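Local coordinates for protein pyridine nucleotide-disulphide oxidoreductase dimerisation region (Escherichia coli BL21, PDB 6KYY) that is a hypochlorous acid-induced, FAD-containing disulfide reductase that is probably involved in bacterial resistance to reactive chlorine stress, at residues 18-21 with 22-25; 310-313 with 314-318; 209-212 with 213-217. All coordinates share one frame; numbering follows the deposited sequence.

Each of the three contacts lies within one continuous stretch, so none closes a long loop, and they follow in series without nesting or crossing. From the N terminus, contact 1 comes first, at the glycine-rich turn between strand 10-16 and helix 20-31. Contact 3 follows on helix 206-218 of a second beta-alpha-beta unit, between strands 190-194 and 221-224. Contact 2, on helix 307-321, is last in sequence but returns to contact 1: their centres are about 9 Å apart, Leu311 and Tyr314 pack on helix 20-31, and both contacts bond to the FAD pyrophosphate. Contact 3 is remote, its centre about 36 Å from either of the others.

Contact 1: 18-21 with 22-25; sequences FGKA and GKTL. With FAD (flavin-adenine dinucleotide), chain N.
The phenyl ring of Phe18 is met at its edge by the aliphatic part of Lys23, whose CD lies in the ring plane while CB approaches obliquely, 3.6 Å from Phe18 CD1. The two side chains cross at about a right angle where strand 10-16 turns into helix 20-31, in a glycine-rich turn consistent with the Rossmann-type GxGxxG motif, to which Gly19 and Gly22 belong. Gly19 is the N-cap residue. Its CA comes within 3.3 Å of FAD O5B, in a place where a side chain would run into FAD O3P, and the backbone N of Lys20 gives a hydrogen bond of 3.0 Å to FAD O1P. The helix start thus faces the pyrophosphate and would favour its negative charge.

With CG of Lys23 set between its backbone N and carbonyl carbon (chi1 87°), the otherwise extended chain runs past Gly19 O to an ammonium group hydrogen-bonded to Gly47 O and Asn89 OD1. Lys20 CD packs 3.9 Å from Lys23 CE. Gly19 O receives the N-H of Lys23, and Ala21 O that of Leu25. Lys20 O takes two donors from Thr24: the backbone N at 3.3 Å and the hydroxyl OG1.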
loop_
_atom_site.group_PDB
_atom_site.type_symbol
_atom_site.label_atom_id
_atom_site.label_comp_id
_atom_site.label_asym_id
_atom_site.label_seq_id
_atom_site.Cartn_x
_atom_site.Cartn_y
_atom_site.Cartn_z
ATOM N N PHE B 18 -17.293 -20.925 11.526
ATOM C CA PHE B 18 -16.519 -19.795 12.024
ATOM C C PHE B 18 -16.076 -18.850 10.912
ATOM O O PHE B 18 -14.998 -18.249 11.011
ATOM C CB PHE B 18 -15.306 -20.296 12.809
ATOM C CG PHE B 18 -15.054 -19.542 14.085
ATOM C CD1 PHE B 18 -14.648 -18.217 14.057
ATOM C CD2 PHE B 18 -15.220 -20.158 15.315
ATOM C CE1 PHE B 18 -14.412 -17.522 15.227
ATOM C CE2 PHE B 18 -14.989 -19.467 16.492
ATOM C CZ PHE B 18 -14.584 -18.148 16.447
ATOM N N GLY B 19 -16.880 -18.694 9.865
ATOM C CA GLY B 19 -16.515 -17.853 8.745
ATOM C C GLY B 19 -16.430 -16.383 9.116
ATOM O O GLY B 19 -16.678 -15.968 10.249
ATOM N N LYS B 20 -16.067 -15.577 8.117
ATOM C CA LYS B 20 -15.901 -14.143 8.339
ATOM C C LYS B 20 -17.213 -13.496 8.768
ATOM O O LYS B 20 -17.255 -12.736 9.742
ATOM C CB LYS B 20 -15.361 -13.476 7.074
ATOM C CG LYS B 20 -15.049 -11.996 7.240
ATOM C CD LYS B 20 -14.174 -11.754 8.459
ATOM C CE LYS B 20 -13.681 -10.320 8.512
ATOM N NZ LYS B 20 -12.228 -10.249 8.836
ATOM N N ALA B 21 -18.297 -13.788 8.050
ATOM C CA ALA B 21 -19.581 -13.168 8.358
ATOM C C ALA B 21 -20.122 -13.646 9.700
ATOM O O ALA B 21 -20.568 -12.840 10.523
ATOM C CB ALA B 21 -20.584 -13.461 7.243
ATOM N N GLY B 22 -20.087 -14.960 9.937
ATOM C CA GLY B 22 -20.704 -15.503 11.136
ATOM C C GLY B 22 -19.969 -15.131 12.408
ATOM O O GLY B 22 -20.591 -14.758 13.407
ATOM N N LYS B 23 -18.639 -15.228 12.396
ATOM C CA LYS B 23 -17.872 -14.819 13.566
ATOM C C LYS B 23 -18.014 -13.330 13.846
ATOM O O LYS B 23 -17.830 -12.910 14.990
ATOM C CB LYS B 23 -16.398 -15.195 13.397
ATOM C CG LYS B 23 -15.544 -14.166 12.677
ATOM C CD LYS B 23 -14.198 -14.766 12.300
ATOM C CE LYS B 23 -13.287 -13.747 11.640
ATOM N NZ LYS B 23 -11.886 -14.243 11.568
ATOM N N THR B 24 -18.347 -12.526 12.834
ATOM C CA THR B 24 -18.610 -11.110 13.070
ATOM C C THR B 24 -20.033 -10.889 13.566
ATOM O O THR B 24 -20.267 -10.040 14.434
ATOM C CB THR B 24 -18.364 -10.307 11.793
ATOM O OG1 THR B 24 -17.138 -10.732 11.186
ATOM C CG2 THR B 24 -18.281 -8.820 12.107
ATOM N N LEU B 25 -20.992 -11.643 13.026
ATOM C CA LEU B 25 -22.370 -11.538 13.493
ATOM C C LEU B 25 -22.501 -12.013 14.933
ATOM O O LEU B 25 -23.255 -11.428 15.719
ATOM C CB LEU B 25 -23.294 -12.340 12.576
ATOM C CG LEU B 25 -24.794 -12.160 12.803
ATOM C CD1 LEU B 25 -25.177 -10.698 12.669
ATOM C CD2 LEU B 25 -25.588 -13.020 11.833
HETATM P PA FAD N . -15.300 -19.745 5.818
HETATM O O1A FAD N . -15.010 -20.648 4.678
HETATM O O2A FAD N . -14.207 -18.725 6.156
HETATM O O5B FAD N . -15.653 -20.577 7.101
HETATM C C5B FAD N . -16.072 -21.954 7.009
HETATM C C4B FAD N . -16.046 -22.560 8.390
HETATM O O4B FAD N . -17.241 -23.345 8.605
HETATM C C3B FAD N . -14.859 -23.481 8.675
HETATM O O3B FAD N . -14.305 -23.203 9.954
HETATM C C2B FAD N . -15.478 -24.881 8.606
HETATM O O2B FAD N . -14.800 -25.800 9.456
HETATM C C1B FAD N . -16.884 -24.606 9.126
HETATM N N9A FAD N . -17.885 -25.583 8.707
HETATM C C8A FAD N . -18.092 -26.070 7.443
HETATM N N7A FAD N . -19.066 -26.946 7.359
HETATM C C5A FAD N . -19.532 -27.043 8.661
HETATM C C6A FAD N . -20.560 -27.806 9.248
HETATM N N6A FAD N . -21.339 -28.652 8.568
HETATM N N1A FAD N . -20.766 -27.666 10.577
HETATM C C2A FAD N . -19.992 -26.821 11.262
HETATM N N3A FAD N . -18.994 -26.052 10.819
HETATM C C4A FAD N . -18.814 -26.209 9.503
HETATM N N1 FAD N . -10.321 -14.128 -0.084
HETATM C C2 FAD N . -9.931 -12.826 -0.217
HETATM O O2 FAD N . -10.718 -11.892 -0.029
HETATM N N3 FAD N . -8.625 -12.534 -0.571
HETATM C C4 FAD N . -7.627 -13.451 -0.834
HETATM O O4 FAD N . -6.498 -13.066 -1.130
HETATM C C4X FAD N . -8.053 -14.833 -0.694
HETATM N N5 FAD N . -7.169 -15.767 -0.889
HETATM C C5X FAD N . -7.574 -17.084 -0.749
HETATM C C6 FAD N . -6.643 -18.097 -0.974
HETATM C C7 FAD N . -6.999 -19.436 -0.846
HETATM C C7M FAD N . -5.967 -20.504 -1.097
HETATM C C8 FAD N . -8.314 -19.773 -0.488
HETATM C C8M FAD N . -8.730 -21.211 -0.341
HETATM C C9 FAD N . -9.246 -18.764 -0.264
HETATM C C9A FAD N . -8.886 -17.428 -0.391
HETATM N N10 FAD N . -9.803 -16.383 -0.164
HETATM C C10 FAD N . -9.421 -15.071 -0.309
HETATM C "C1'" FAD N . -11.197 -16.673 0.205
HETATM C "C2'" FAD N . -11.434 -16.684 1.711
HETATM O "O2'" FAD N . -10.691 -17.739 2.322
HETATM C "C3'" FAD N . -12.924 -16.900 1.981
HETATM O "O3'" FAD N . -13.676 -16.320 0.922
HETATM C "C4'" FAD N . -13.413 -16.322 3.310
HETATM O "O4'" FAD N . -12.857 -17.073 4.390
HETATM C "C5'" FAD N . -14.924 -16.290 3.412
HETATM O "O5'" FAD N . -15.391 -17.567 3.894
HETATM P P FAD N . -16.811 -17.719 4.559
HETATM O O1P FAD N . -17.119 -16.480 5.405
HETATM O O2P FAD N . -17.831 -18.035 3.536
HETATM O O3P FAD N . -16.643 -18.946 5.550
#

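Contact 2: 310-313 with 314-318; sequences SLDD and YRIVR. With FAD (flavin-adenine dinucleotide), chain N.
Asp312 and Arg315, three residues apart on helix 307-321, form a salt bridge whose hydrogen bond is weak: Arg315 NH1 lies 3.2 Å from Asp312 OD1 with an N-H...O angle of only 124°. The side chains cross at about a right angle, and the carboxylate and guanidinium planes stand 72° apart, far from a flat two-pronged pairing. CB of Asp312 points away from the following turn, but with CG anti to the backbone N (chi1 -168°) the carboxylate swings back alongside Arg315, leaving OD2 4.1 Å from Ile316 CD1.

The buried side of the helix is the tightly packed one. Ile316 lies against Leu287 and Arg327, and Val317 against Leu25 of helix 20-31. The bond from Val317 N to Asp313 O, 3.1 Å long, is nearly straight; the rest are regular helical bonds. At the start of the stretch, Ser310 OG gives a 2.7 Å hydrogen bond to FAD O1P.

Looser are the contacts that Leu311 makes within the helix: its CD1 comes no nearer than 4.5 Å to Tyr314 CD2, and its CD2 stays 4.1 Å from Arg315 NH2. Both Leu311 and Tyr314 pack instead on helix 20-31, the former on Lys20, the latter on Thr24 and Leu25. Leu311 O lies at the edge of the Tyr314 ring, in its plane, while CB of Arg318 sits 3.9 Å above one face, offset toward the rim. Tyr314 OH is hydrogen-bonded to Thr28 OG1.

Arg332, the stronger partner of both Asp312 and Asp313, makes salt bridges to each; Arg327 is a further one for Asp312 OD1. Arg315 NH2 is hydrogen-bonded to Gln429 O of the second subunit. So many basic partners would favour ionised carboxylates in this buried setting. At the dimer interface, Arg315 thus adds a weak contact to a carboxylate held mainly by other arginines.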
loop_
_atom_site.group_PDB
_atom_site.type_symbol
_atom_site.label_atom_id
_atom_site.label_comp_id
_atom_site.label_asym_id
_atom_site.label_seq_id
_atom_site.Cartn_x
_atom_site.Cartn_y
_atom_site.Cartn_z
ATOM N N SER B 310 -17.995 -11.738 2.039
ATOM C CA SER B 310 -18.601 -12.331 3.225
ATOM C C SER B 310 -18.762 -11.293 4.330
ATOM O O SER B 310 -19.750 -11.316 5.074
ATOM C CB SER B 310 -17.756 -13.509 3.711
ATOM O OG SER B 310 -18.480 -14.323 4.619
ATOM N N LEU B 311 -17.804 -10.370 4.447
ATOM C CA LEU B 311 -17.929 -9.298 5.430
ATOM C C LEU B 311 -19.101 -8.383 5.099
ATOM O O LEU B 311 -19.850 -7.976 5.995
ATOM C CB LEU B 311 -16.631 -8.494 5.509
ATOM C CG LEU B 311 -16.575 -7.467 6.643
ATOM C CD1 LEU B 311 -16.632 -8.160 7.996
ATOM C CD2 LEU B 311 -15.335 -6.591 6.536
ATOM N N ASP B 312 -19.273 -8.047 3.818
ATOM C CA ASP B 312 -20.433 -7.260 3.418
ATOM C C ASP B 312 -21.728 -8.024 3.651
ATOM O O ASP B 312 -22.772 -7.412 3.897
ATOM C CB ASP B 312 -20.318 -6.852 1.950
ATOM C CG ASP B 312 -21.329 -5.795 1.562
ATOM O OD1 ASP B 312 -21.324 -4.714 2.187
ATOM O OD2 ASP B 312 -22.129 -6.046 0.635
ATOM N N ASP B 313 -21.678 -9.357 3.576
ATOM C CA ASP B 313 -22.853 -10.160 3.894
ATOM C C ASP B 313 -23.276 -9.960 5.344
ATOM O O ASP B 313 -24.471 -9.847 5.641
ATOM C CB ASP B 313 -22.572 -11.636 3.617
ATOM C CG ASP B 313 -22.590 -11.965 2.139
ATOM O OD1 ASP B 313 -21.983 -12.984 1.750
ATOM O OD2 ASP B 313 -23.210 -11.205 1.366
ATOM N N TYR B 314 -22.305 -9.913 6.261
ATOM C CA TYR B 314 -22.615 -9.585 7.649
ATOM C C TYR B 314 -23.281 -8.219 7.749
ATOM O O TYR B 314 -24.199 -8.025 8.554
ATOM C CB TYR B 314 -21.342 -9.624 8.496
ATOM C CG TYR B 314 -21.356 -8.664 9.668
ATOM C CD1 TYR B 314 -21.964 -9.011 10.867
ATOM C CD2 TYR B 314 -20.761 -7.411 9.574
ATOM C CE1 TYR B 314 -21.981 -8.138 11.938
ATOM C CE2 TYR B 314 -20.775 -6.531 10.639
ATOM C CZ TYR B 314 -21.386 -6.900 11.819
ATOM O OH TYR B 314 -21.400 -6.027 12.883
ATOM N N ARG B 315 -22.830 -7.261 6.935
ATOM C CA ARG B 315 -23.417 -5.926 6.965
ATOM C C ARG B 315 -24.874 -5.955 6.524
ATOM O O ARG B 315 -25.709 -5.228 7.076
ATOM C CB ARG B 315 -22.606 -4.979 6.082
ATOM C CG ARG B 315 -21.183 -4.751 6.564
ATOM C CD ARG B 315 -20.688 -3.363 6.197
ATOM N NE ARG B 315 -19.230 -3.292 6.196
ATOM C CZ ARG B 315 -18.487 -3.200 5.098
ATOM N NH1 ARG B 315 -19.066 -3.167 3.904
ATOM N NH2 ARG B 315 -17.166 -3.142 5.193
ATOM N N ILE B 316 -25.200 -6.788 5.534
ATOM C CA ILE B 316 -26.588 -6.916 5.097
ATOM C C ILE B 316 -27.458 -7.417 6.243
ATOM O O ILE B 316 -28.479 -6.808 6.584
ATOM C CB ILE B 316 -26.692 -7.848 3.875
ATOM C CG1 ILE B 316 -25.721 -7.422 2.772
ATOM C CG2 ILE B 316 -28.121 -7.882 3.352
ATOM C CD1 ILE B 316 -25.868 -5.990 2.347
ATOM N N VAL B 317 -27.060 -8.532 6.860
ATOM C CA VAL B 317 -27.898 -9.141 7.888
ATOM C C VAL B 317 -27.881 -8.320 9.172
ATOM O O VAL B 317 -28.877 -8.291 9.905
ATOM C CB VAL B 317 -27.471 -10.602 8.135
ATOM C CG1 VAL B 317 -27.403 -11.363 6.820
ATOM C CG2 VAL B 317 -26.138 -10.669 8.863
ATOM N N ARG B 318 -26.772 -7.635 9.469
ATOM C CA ARG B 318 -26.748 -6.772 10.645
ATOM C C ARG B 318 -27.661 -5.567 10.463
ATOM O O ARG B 318 -28.204 -5.046 11.443
ATOM C CB ARG B 318 -25.320 -6.315 10.945
ATOM C CG ARG B 318 -25.152 -5.633 12.295
ATOM C CD ARG B 318 -24.976 -4.128 12.140
ATOM N NE ARG B 318 -25.278 -3.406 13.376
ATOM C CZ ARG B 318 -26.132 -2.391 13.457
ATOM N NH1 ARG B 318 -26.347 -1.792 14.621
ATOM N NH2 ARG B 318 -26.775 -1.973 12.375
HETATM P PA FAD N . -15.300 -19.745 5.818
HETATM O O1A FAD N . -15.010 -20.648 4.678
HETATM O O2A FAD N . -14.207 -18.725 6.156
HETATM O O5B FAD N . -15.653 -20.577 7.101
HETATM C C5B FAD N . -16.072 -21.954 7.009
HETATM C C4B FAD N . -16.046 -22.560 8.390
HETATM O O4B FAD N . -17.241 -23.345 8.605
HETATM C C3B FAD N . -14.859 -23.481 8.675
HETATM O O3B FAD N . -14.305 -23.203 9.954
HETATM C C2B FAD N . -15.478 -24.881 8.606
HETATM O O2B FAD N . -14.800 -25.800 9.456
HETATM C C1B FAD N . -16.884 -24.606 9.126
HETATM N N9A FAD N . -17.885 -25.583 8.707
HETATM C C8A FAD N . -18.092 -26.070 7.443
HETATM N N7A FAD N . -19.066 -26.946 7.359
HETATM C C5A FAD N . -19.532 -27.043 8.661
HETATM C C6A FAD N . -20.560 -27.806 9.248
HETATM N N6A FAD N . -21.339 -28.652 8.568
HETATM N N1A FAD N . -20.766 -27.666 10.577
HETATM C C2A FAD N . -19.992 -26.821 11.262
HETATM N N3A FAD N . -18.994 -26.052 10.819
HETATM C C4A FAD N . -18.814 -26.209 9.503
HETATM N N1 FAD N . -10.321 -14.128 -0.084
HETATM C C2 FAD N . -9.931 -12.826 -0.217
HETATM O O2 FAD N . -10.718 -11.892 -0.029
HETATM N N3 FAD N . -8.625 -12.534 -0.571
HETATM C C4 FAD N . -7.627 -13.451 -0.834
HETATM O O4 FAD N . -6.498 -13.066 -1.130
HETATM C C4X FAD N . -8.053 -14.833 -0.694
HETATM N N5 FAD N . -7.169 -15.767 -0.889
HETATM C C5X FAD N . -7.574 -17.084 -0.749
HETATM C C6 FAD N . -6.643 -18.097 -0.974
HETATM C C7 FAD N . -6.999 -19.436 -0.846
HETATM C C7M FAD N . -5.967 -20.504 -1.097
HETATM C C8 FAD N . -8.314 -19.773 -0.488
HETATM C C8M FAD N . -8.730 -21.211 -0.341
HETATM C C9 FAD N . -9.246 -18.764 -0.264
HETATM C C9A FAD N . -8.886 -17.428 -0.391
HETATM N N10 FAD N . -9.803 -16.383 -0.164
HETATM C C10 FAD N . -9.421 -15.071 -0.309
HETATM C "C1'" FAD N . -11.197 -16.673 0.205
HETATM C "C2'" FAD N . -11.434 -16.684 1.711
HETATM O "O2'" FAD N . -10.691 -17.739 2.322
HETATM C "C3'" FAD N . -12.924 -16.900 1.981
HETATM O "O3'" FAD N . -13.676 -16.320 0.922
HETATM C "C4'" FAD N . -13.413 -16.322 3.310
HETATM O "O4'" FAD N . -12.857 -17.073 4.390
HETATM C "C5'" FAD N . -14.924 -16.290 3.412
HETATM O "O5'" FAD N . -15.391 -17.567 3.894
HETATM P P FAD N . -16.811 -17.719 4.559
HETATM O O1P FAD N . -17.119 -16.480 5.405
HETATM O O2P FAD N . -17.831 -18.035 3.536
HETATM O O3P FAD N . -16.643 -18.946 5.550
#

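Contact 3: 209-212 with 213-217; sequences ADNI and ATILR
Asn211 O is the doubly used acceptor of this helical turn, receiving the backbone N-H of Ile215 at 3.0 Å and the hydroxyl of Thr214 at 3.1 Å. Both donors come from the same face of the carbonyl plane, but differently: the amide bond is fairly straight (163°), whereas OG1 stands well above the plane with a C=O...O angle of 117°. Thr214 OG1 lies between its own backbone N and carbonyl carbon (chi1 72°), a torsion that turns the hydroxyl back over the preceding turn and leaves CG2 beside Asp210 O.

The other carbonyls are satisfied by regular helical bonds. Ala209 O accepts from Ala213 N, Asp210 O from Thr214 N, and Ile212 O from Leu216 N at 2.9 Å. The side chains of Asn211 and Ile215 cross obliquely, with Asn211 OD1 beside CD1 and CG1 of Ile215.

On the buried side, Ile212 and Leu216 lie side by side and point the same way, with Ile212 CG2 4.1 Å from Leu216 CD1. Ile212 packs on Leu402 of the dimerisation domain, Leu216 on Val221 and on Val178 of helix 175-186. Helix 206-218 connects strand 190-194 to strand 221-224 and packs on the latter, as the crossover helix of a beta-alpha-beta unit in the five-stranded parallel sheet of a Rossmann-type domain.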
loop_
_atom_site.group_PDB
_atom_site.type_symbol
_atom_site.label_atom_id
_atom_site.label_comp_id
_atom_site.label_asym_id
_atom_site.label_seq_id
_atom_site.Cartn_x
_atom_site.Cartn_y
_atom_site.Cartn_z
ATOM N N ALA B 209 -2.501 -10.333 -19.292
ATOM C CA ALA B 209 -2.250 -11.769 -19.219
ATOM C C ALA B 209 -0.892 -12.116 -19.811
ATOM O O ALA B 209 -0.168 -12.962 -19.274
ATOM C CB ALA B 209 -3.359 -12.540 -19.936
ATOM N N ASP B 210 -0.530 -11.470 -20.923
ATOM C CA ASP B 210 0.797 -11.672 -21.495
ATOM C C ASP B 210 1.881 -11.196 -20.538
ATOM O O ASP B 210 2.918 -11.853 -20.388
ATOM C CB ASP B 210 0.913 -10.944 -22.834
ATOM C CG ASP B 210 0.117 -11.614 -23.935
ATOM O OD1 ASP B 210 -0.200 -10.938 -24.937
ATOM O OD2 ASP B 210 -0.194 -12.816 -23.796
ATOM N N ASN B 211 1.658 -10.058 -19.878
ATOM C CA ASN B 211 2.642 -9.545 -18.930
ATOM C C ASN B 211 2.822 -10.495 -17.753
ATOM O O ASN B 211 3.946 -10.711 -17.286
ATOM C CB ASN B 211 2.227 -8.157 -18.444
ATOM C CG ASN B 211 3.393 -7.361 -17.884
ATOM O OD1 ASN B 211 4.165 -7.859 -17.064
ATOM N ND2 ASN B 211 3.525 -6.116 -18.326
ATOM N N ILE B 212 1.725 -11.075 -17.261
ATOM C CA ILE B 212 1.819 -12.007 -16.142
ATOM C C ILE B 212 2.559 -13.272 -16.560
ATOM O O ILE B 212 3.364 -13.819 -15.796
ATOM C CB ILE B 212 0.415 -12.322 -15.594
ATOM C CG1 ILE B 212 -0.173 -11.093 -14.897
ATOM C CG2 ILE B 212 0.461 -13.501 -14.639
ATOM C CD1 ILE B 212 -1.614 -11.260 -14.477
ATOM N N ALA B 213 2.315 -13.745 -17.785
ATOM C CA ALA B 213 2.965 -14.966 -18.249
ATOM C C ALA B 213 4.476 -14.791 -18.348
ATOM O O ALA B 213 5.236 -15.688 -17.967
ATOM C CB ALA B 213 2.385 -15.390 -19.597
ATOM N N THR B 214 4.934 -13.641 -18.853
ATOM C CA THR B 214 6.373 -13.427 -18.989
ATOM C C THR B 214 7.038 -13.174 -17.641
ATOM O O THR B 214 8.189 -13.577 -17.438
ATOM C CB THR B 214 6.661 -12.267 -19.944
ATOM O OG1 THR B 214 6.312 -11.027 -19.319
ATOM C CG2 THR B 214 5.876 -12.425 -21.236
ATOM N N ILE B 215 6.344 -12.505 -16.715
ATOM C CA ILE B 215 6.866 -12.378 -15.357
ATOM C C ILE B 215 7.028 -13.756 -14.729
ATOM O O ILE B 215 8.042 -14.049 -14.084
ATOM C CB ILE B 215 5.954 -11.474 -14.507
ATOM C CG1 ILE B 215 6.039 -10.022 -14.975
ATOM C CG2 ILE B 215 6.325 -11.570 -13.034
ATOM C CD1 ILE B 215 5.121 -9.087 -14.213
ATOM N N LEU B 216 6.036 -14.628 -14.923
ATOM C CA LEU B 216 6.125 -15.983 -14.395
ATOM C C LEU B 216 7.124 -16.831 -15.176
ATOM O O LEU B 216 7.783 -17.698 -14.593
ATOM C CB LEU B 216 4.747 -16.644 -14.411
ATOM C CG LEU B 216 3.739 -16.155 -13.371
ATOM C CD1 LEU B 216 2.418 -16.893 -13.512
ATOM C CD2 LEU B 216 4.302 -16.325 -11.973
ATOM N N ARG B 217 7.253 -16.595 -16.485
ATOM C CA ARG B 217 8.149 -17.419 -17.294
ATOM C C ARG B 217 9.608 -17.177 -16.929
ATOM O O ARG B 217 10.392 -18.129 -16.828
ATOM C CB ARG B 217 7.921 -17.150 -18.781
ATOM C CG ARG B 217 8.852 -17.934 -19.691
ATOM C CD ARG B 217 8.793 -17.441 -21.127
ATOM N NE ARG B 217 7.449 -17.021 -21.511
ATOM C CZ ARG B 217 7.160 -15.837 -22.040
ATOM N NH1 ARG B 217 8.122 -14.949 -22.249
ATOM N NH2 ARG B 217 5.908 -15.542 -22.362
#